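Local coordinates for protein giardin subunit alpha-1 (Giardia intestinalis, PDB 4EVF) that binds calcium and, in a calcium-dependent manner, phospholipids such as phosphatidylserine, and is involved in attachment of the parasite to the intestinal mucosa, at residues A[245-248]-A[249-252]; A[253-256]-A[257-260]. All coordinates share one frame; numbering follows the deposited sequence.

How the contacts relate
Contacts 1 and 2 follow each other without a gap along the chain, with centres about 11 Å apart, and both draw on helix 245-255. Contact 1 (245-252) spans the first two turns, where four arginine and lysine side chains share the helix with apolar ones. Contact 2 (253-260) takes the last residues of the helix and the turns that lead on toward helix 262-265. Both fall within the predicted fourth annexin repeat, their centres about 9 and 8 Å from the centre of the chain. The helix thus meets helix 62-70 and Asp-97 near its start and helix 74-87 near its end, joining the predicted fourth repeat to the predicted first and second in this all-helical monomer.

Contact 1 of 2, residues A[245-248]-A[249-252]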
ATOM      1  N   GLU A 245       3.308 -13.788   1.556  1.00 21.61           N
ATOM      2  CA  GLU A 245       3.734 -13.470   0.193  1.00 26.32           C
ATOM      3  C   GLU A 245       2.723 -12.604  -0.555  1.00 22.75           C
ATOM      4  O   GLU A 245       3.105 -11.704  -1.309  1.00 21.67           O
ATOM      5  CB  GLU A 245       4.023 -14.743  -0.603  1.00 23.80           C
ATOM      6  CG  GLU A 245       5.267 -15.479  -0.130  1.00 24.38           C
ATOM      7  CD  GLU A 245       5.812 -16.444  -1.184  1.00 29.34           C
ATOM      8  OE1 GLU A 245       5.014 -16.961  -2.001  1.00 28.11           O
ATOM      9  OE2 GLU A 245       7.040 -16.672  -1.195  1.00 30.31           O
ATOM     10  N   LYS A 246       1.439 -12.866  -0.347  1.00 22.71           N
ATOM     11  CA  LYS A 246       0.412 -12.134  -1.095  1.00 27.50           C
ATOM     12  C   LYS A 246       0.404 -10.638  -0.765  1.00 22.45           C
ATOM     13  O   LYS A 246       0.331  -9.812  -1.673  1.00 23.22           O
ATOM     14  CB  LYS A 246      -0.972 -12.764  -0.914  1.00 26.40           C
ATOM     15  CG  LYS A 246      -1.032 -14.216  -1.366  1.00 28.87           C
ATOM     16  CD  LYS A 246      -2.352 -14.537  -2.039  1.00 33.95           C
ATOM     17  CE  LYS A 246      -3.523 -14.323  -1.100  1.00 38.83           C
ATOM     18  NZ  LYS A 246      -4.765 -13.922  -1.838  1.00 38.16           N
ATOM     19  N   ARG A 247       0.503 -10.304   0.523  1.00 18.38           N
ATOM     20  CA  ARG A 247       0.638  -8.907   0.951  1.00 18.18           C
ATOM     21  C   ARG A 247       1.915  -8.258   0.438  1.00 18.57           C
ATOM     22  O   ARG A 247       1.903  -7.100   0.019  1.00 17.52           O
ATOM     23  CB  ARG A 247       0.620  -8.789   2.474  1.00 21.56           C
ATOM     24  CG  ARG A 247       1.054  -7.413   2.982  1.00 24.03           C
ATOM     25  CD  ARG A 247      -0.097  -6.694   3.684  1.00 26.29           C
ATOM     26  NE  ARG A 247      -0.276  -7.226   5.015  1.00 26.73           N
ATOM     27  CZ  ARG A 247      -1.329  -7.020   5.799  1.00 24.60           C
ATOM     28  NH1 ARG A 247      -2.368  -6.285   5.408  1.00 21.35           N
ATOM     29  NH2 ARG A 247      -1.330  -7.575   6.993  1.00 20.64           N
ATOM     30  N   MET A 248       3.025  -8.978   0.493  1.00 17.86           N
ATOM     31  CA  MET A 248       4.275  -8.384   0.048  1.00 19.21           C
ATOM     32  C   MET A 248       4.213  -8.091  -1.443  1.00 19.43           C
ATOM     33  O   MET A 248       4.756  -7.084  -1.901  1.00 17.07           O
ATOM     34  CB  MET A 248       5.488  -9.246   0.414  1.00 18.10           C
ATOM     35  CG  MET A 248       5.894  -9.109   1.888  1.00 17.07           C
ATOM     36  SD  MET A 248       6.052  -7.403   2.472  1.00 19.11           S
ATOM     37  CE  MET A 248       7.611  -6.960   1.691  1.00 20.39           C
ATOM     38  N   ARG A 249       3.519  -8.944  -2.182  1.00 15.04           N
ATOM     39  CA  ARG A 249       3.389  -8.751  -3.623  1.00 20.30           C
ATOM     40  C   ARG A 249       2.480  -7.560  -3.934  1.00 22.04           C
ATOM     41  O   ARG A 249       2.771  -6.757  -4.826  1.00 19.87           O
ATOM     42  CB  ARG A 249       2.855 -10.010  -4.307  1.00 20.27           C
ATOM     43  CG  ARG A 249       2.591  -9.791  -5.788  1.00 23.86           C
ATOM     44  CD  ARG A 249       1.305 -10.464  -6.240  1.00 23.04           C
ATOM     45  NE  ARG A 249       0.810  -9.897  -7.497  1.00 24.82           N
ATOM     46  CZ  ARG A 249      -0.198 -10.404  -8.198  1.00 24.15           C
ATOM     47  NH1 ARG A 249      -0.805 -11.501  -7.778  1.00 30.26           N
ATOM     48  NH2 ARG A 249      -0.587  -9.824  -9.327  1.00 27.16           N
ATOM     49  N   ARG A 250       1.377  -7.450  -3.198  1.00 21.11           N
ATOM     50  CA  ARG A 250       0.495  -6.307  -3.371  1.00 21.15           C
ATOM     51  C   ARG A 250       1.244  -5.002  -3.127  1.00 20.00           C
ATOM     52  O   ARG A 250       1.367  -4.193  -4.038  1.00 19.88           O
ATOM     53  CB  ARG A 250      -0.750  -6.412  -2.485  1.00 17.01           C
ATOM     54  CG  ARG A 250      -1.705  -7.530  -2.926  1.00 18.41           C
ATOM     55  CD  ARG A 250      -3.029  -7.456  -2.173  1.00 19.39           C
ATOM     56  NE  ARG A 250      -2.852  -7.610  -0.728  1.00 20.31           N
ATOM     57  CZ  ARG A 250      -3.031  -8.753  -0.065  1.00 20.51           C
ATOM     58  NH1 ARG A 250      -3.403  -9.850  -0.711  1.00 19.74           N
ATOM     59  NH2 ARG A 250      -2.855  -8.792   1.253  1.00 17.48           N
ATOM     60  N   ILE A 251       1.777  -4.807  -1.926  1.00 14.91           N
ATOM     61  CA  ILE A 251       2.353  -3.504  -1.590  1.00 20.17           C
ATOM     62  C   ILE A 251       3.681  -3.211  -2.292  1.00 21.45           C
ATOM     63  O   ILE A 251       3.965  -2.058  -2.640  1.00 21.43           O
ATOM     64  CB  ILE A 251       2.467  -3.271  -0.055  1.00 22.01           C
ATOM     65  CG1 ILE A 251       3.655  -4.015   0.552  1.00 22.67           C
ATOM     66  CG2 ILE A 251       1.177  -3.675   0.662  1.00 20.20           C
ATOM     67  CD1 ILE A 251       3.645  -3.968   2.082  1.00 22.72           C
ATOM     68  N   THR A 252       4.491  -4.240  -2.526  1.00 19.81           N
ATOM     69  CA  THR A 252       5.745  -4.026  -3.250  1.00 18.39           C
ATOM     70  C   THR A 252       5.475  -3.713  -4.728  1.00 20.10           C
ATOM     71  O   THR A 252       6.048  -2.775  -5.282  1.00 21.23           O
ATOM     72  CB  THR A 252       6.707  -5.216  -3.108  1.00 17.33           C
ATOM     73  OG1 THR A 252       6.782  -5.601  -1.728  1.00 16.13           O
ATOM     74  CG2 THR A 252       8.097  -4.846  -3.594  1.00 16.63           C
TER
HETATM   75  O   HOH W   1      -4.806 -11.986   0.873  1.00 23.55           O
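Lys-246, Arg-247 and Met-248 meet Arg-250, Ile-251 and Thr-252 in a local contact between successive turns at the start of helix 245-255. Backbone bonds of the alpha-helical pattern join the turns, including Ile-251 N to Arg-247 O (3.0 Å).

The Arg-250 side chain folds back over the preceding turn. It runs out extended and then bends at chi3 (-61°), which lays one face of the guanidinium over Lys-246 O and Arg-247 CA, with NH2 3.5 Å from that CA. NH1 gives a 3.0 Å hydrogen bond to a water that Lys-246 NZ reaches weakly. Lys-246 NZ and Arg-250 NH1, like charges, stay 4.4 Å apart, and the water bridges them from one side.

In the annexin fold, built of four helical repeats, the predicted fourth repeat here meets acidic residues of the predicted first and second repeats. Asp-97 takes salt bridges from both Arg-247 and Arg-250, which would offset their charges in a buried setting, while Arg-249 pairs with Asp-69.

On the apolar side, Met-248 SD lies 4.2 Å from Ile-251 CD1. Met-248 O is gripped twice by Thr-252, through N and through OG1 at a short 2.5 Å. With OG1 beside its own backbone N (chi1 -47°), the hydroxyl points back along the helix, and as it donates to that carbonyl it accepts from Trp-292 NE1.

Contact 2 of 2, residues A[253-256]-A[257-260]; sequences GMMV and DKCL
Leu-260 leans on Val-256 where helix 245-255 runs out into the turns before helix 262-265. The packing is closest around Val-256 O. Leu-260 CG comes within 3.2 Å of that oxygen, and the leucine reaches on obliquely across Val-256, bringing CD2 to 3.9 Å from CG2. Cys-259 N also bonds to Val-256 O, but at 3.2 Å and from above the carbonyl plane, 64° out of it. The spacing is three residues, as in a tight turn, and the lone pairs of the oxygen are not addressed.

Met-255 fills the neighbouring side. Its chain bends at both chi2 (-76°) and chi3, curling the methyl inward so that CE rests 3.8 Å from Cys-259 SG. SD meets Lys-258 CD, the two side chains crossing at about a right angle. Lys-258 N makes only a weak bond to Met-255 O. Trp-292 of helix 284-292 packs against Val-256 and Cys-259.

The other side is looser, polar and partly exposed. Asp-257 holds CG between its backbone N and carbonyl carbon (chi1 76°), which turns OD1 back toward the helix. There a water donates to OD1 (2.7 Å) and to Met-254 O (2.9 Å), linking the carboxylate to a carbonyl of the last helical turn. OD2 accepts from Ala-32 N, while Lys-258 NZ stands off in a long ion pair at 3.8 Å from the same OD2. The helix end is therefore secured by one weak backbone bond and one that approaches from above the carbonyl plane, by sulfur and methyl packing and by one bridging water, with the carboxylate tying the turn to the predicted first repeat through Ala-32.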
ATOM      1  N   GLY A 253       4.576  -4.478  -5.342  1.00 19.02           N
ATOM      2  CA  GLY A 253       4.235  -4.316  -6.747  1.00 19.86           C
ATOM      3  C   GLY A 253       3.600  -2.975  -7.089  1.00 25.04           C
ATOM      4  O   GLY A 253       3.841  -2.426  -8.169  1.00 22.67           O
ATOM      5  N   MET A 254       2.807  -2.441  -6.164  1.00 21.50           N
ATOM      6  CA  MET A 254       2.090  -1.186  -6.383  1.00 23.26           C
ATOM      7  C   MET A 254       2.832   0.050  -5.897  1.00 23.89           C
ATOM      8  O   MET A 254       2.638   1.138  -6.435  1.00 23.44           O
ATOM      9  CB  MET A 254       0.733  -1.205  -5.663  1.00 21.54           C
ATOM     10  CG  MET A 254      -0.327  -2.100  -6.280  1.00 20.91           C
ATOM     11  SD  MET A 254      -1.869  -2.025  -5.361  1.00 22.65           S
ATOM     12  CE  MET A 254      -1.354  -2.429  -3.697  1.00 18.21           C
ATOM     13  N   MET A 255       3.652  -0.101  -4.862  1.00 22.84           N
ATOM     14  CA  MET A 255       4.003   1.059  -4.041  1.00 26.72           C
ATOM     15  C   MET A 255       5.462   1.182  -3.617  1.00 24.33           C
ATOM     16  O   MET A 255       5.820   2.138  -2.923  1.00 26.14           O
ATOM     17  CB  MET A 255       3.115   1.093  -2.784  1.00 28.39           C
ATOM     18  CG  MET A 255       1.728   1.684  -3.019  1.00 31.55           C
ATOM     19  SD  MET A 255       1.771   3.487  -3.165  1.00 33.85           S
ATOM     20  CE  MET A 255       1.575   3.988  -1.449  1.00 25.22           C
ATOM     21  N   VAL A 256       6.304   0.236  -4.021  1.00 22.42           N
ATOM     22  CA  VAL A 256       7.660   0.201  -3.486  1.00 22.11           C
ATOM     23  C   VAL A 256       8.392   1.524  -3.729  1.00 26.46           C
ATOM     24  O   VAL A 256       9.031   2.050  -2.818  1.00 25.11           O
ATOM     25  CB  VAL A 256       8.493  -1.019  -3.971  1.00 23.70           C
ATOM     26  CG1 VAL A 256       8.842  -0.907  -5.442  1.00 21.59           C
ATOM     27  CG2 VAL A 256       9.765  -1.153  -3.144  1.00 21.18           C
ATOM     28  N   ASP A 257       8.270   2.074  -4.939  1.00 22.77           N
ATOM     29  CA  ASP A 257       8.975   3.316  -5.275  1.00 26.57           C
ATOM     30  C   ASP A 257       8.584   4.503  -4.380  1.00 26.97           C
ATOM     31  O   ASP A 257       9.416   5.369  -4.096  1.00 32.19           O
ATOM     32  CB  ASP A 257       8.804   3.673  -6.768  1.00 26.20           C
ATOM     33  CG  ASP A 257       7.430   4.257  -7.092  1.00 27.39           C
ATOM     34  OD1 ASP A 257       6.428   3.830  -6.480  1.00 30.31           O
ATOM     35  OD2 ASP A 257       7.353   5.149  -7.971  1.00 21.75           O
ATOM     36  N   LYS A 258       7.324   4.548  -3.945  1.00 25.37           N
ATOM     37  CA  LYS A 258       6.823   5.687  -3.174  1.00 29.60           C
ATOM     38  C   LYS A 258       7.079   5.539  -1.666  1.00 29.92           C
ATOM     39  O   LYS A 258       6.918   6.496  -0.910  1.00 31.98           O
ATOM     40  CB  LYS A 258       5.316   5.892  -3.404  1.00 33.01           C
ATOM     41  CG  LYS A 258       4.871   5.978  -4.858  1.00 29.96           C
ATOM     42  CD  LYS A 258       3.442   6.519  -4.955  1.00 31.43           C
ATOM     43  CE  LYS A 258       2.940   6.583  -6.416  1.00 29.79           C
ATOM     44  NZ  LYS A 258       4.022   6.836  -7.398  1.00 32.09           N
ATOM     45  N   CYS A 259       7.474   4.347  -1.233  1.00 29.99           N
ATOM     46  CA  CYS A 259       7.553   4.051   0.196  1.00 27.94           C
ATOM     47  C   CYS A 259       8.948   3.658   0.640  1.00 29.36           C
ATOM     48  O   CYS A 259       9.106   3.032   1.683  1.00 27.31           O
ATOM     49  CB  CYS A 259       6.609   2.898   0.556  1.00 27.38           C
ATOM     50  SG  CYS A 259       4.843   3.198   0.270  1.00 27.44           S
ATOM     51  N   LEU A 260       9.963   4.007  -0.135  1.00 26.30           N
ATOM     52  CA  LEU A 260      11.298   3.496   0.170  1.00 29.83           C
ATOM     53  C   LEU A 260      11.857   3.949   1.528  1.00 26.54           C
ATOM     54  O   LEU A 260      12.851   3.401   2.005  1.00 26.70           O
ATOM     55  CB  LEU A 260      12.275   3.772  -0.975  1.00 30.06           C
ATOM     56  CG  LEU A 260      12.069   2.867  -2.192  1.00 31.62           C
ATOM     57  CD1 LEU A 260      12.902   3.340  -3.372  1.00 30.86           C
ATOM     58  CD2 LEU A 260      12.377   1.395  -1.860  1.00 26.87           C
TER
HETATM   59  O   HOH W   2       3.799   3.684  -7.126  1.00 31.27           O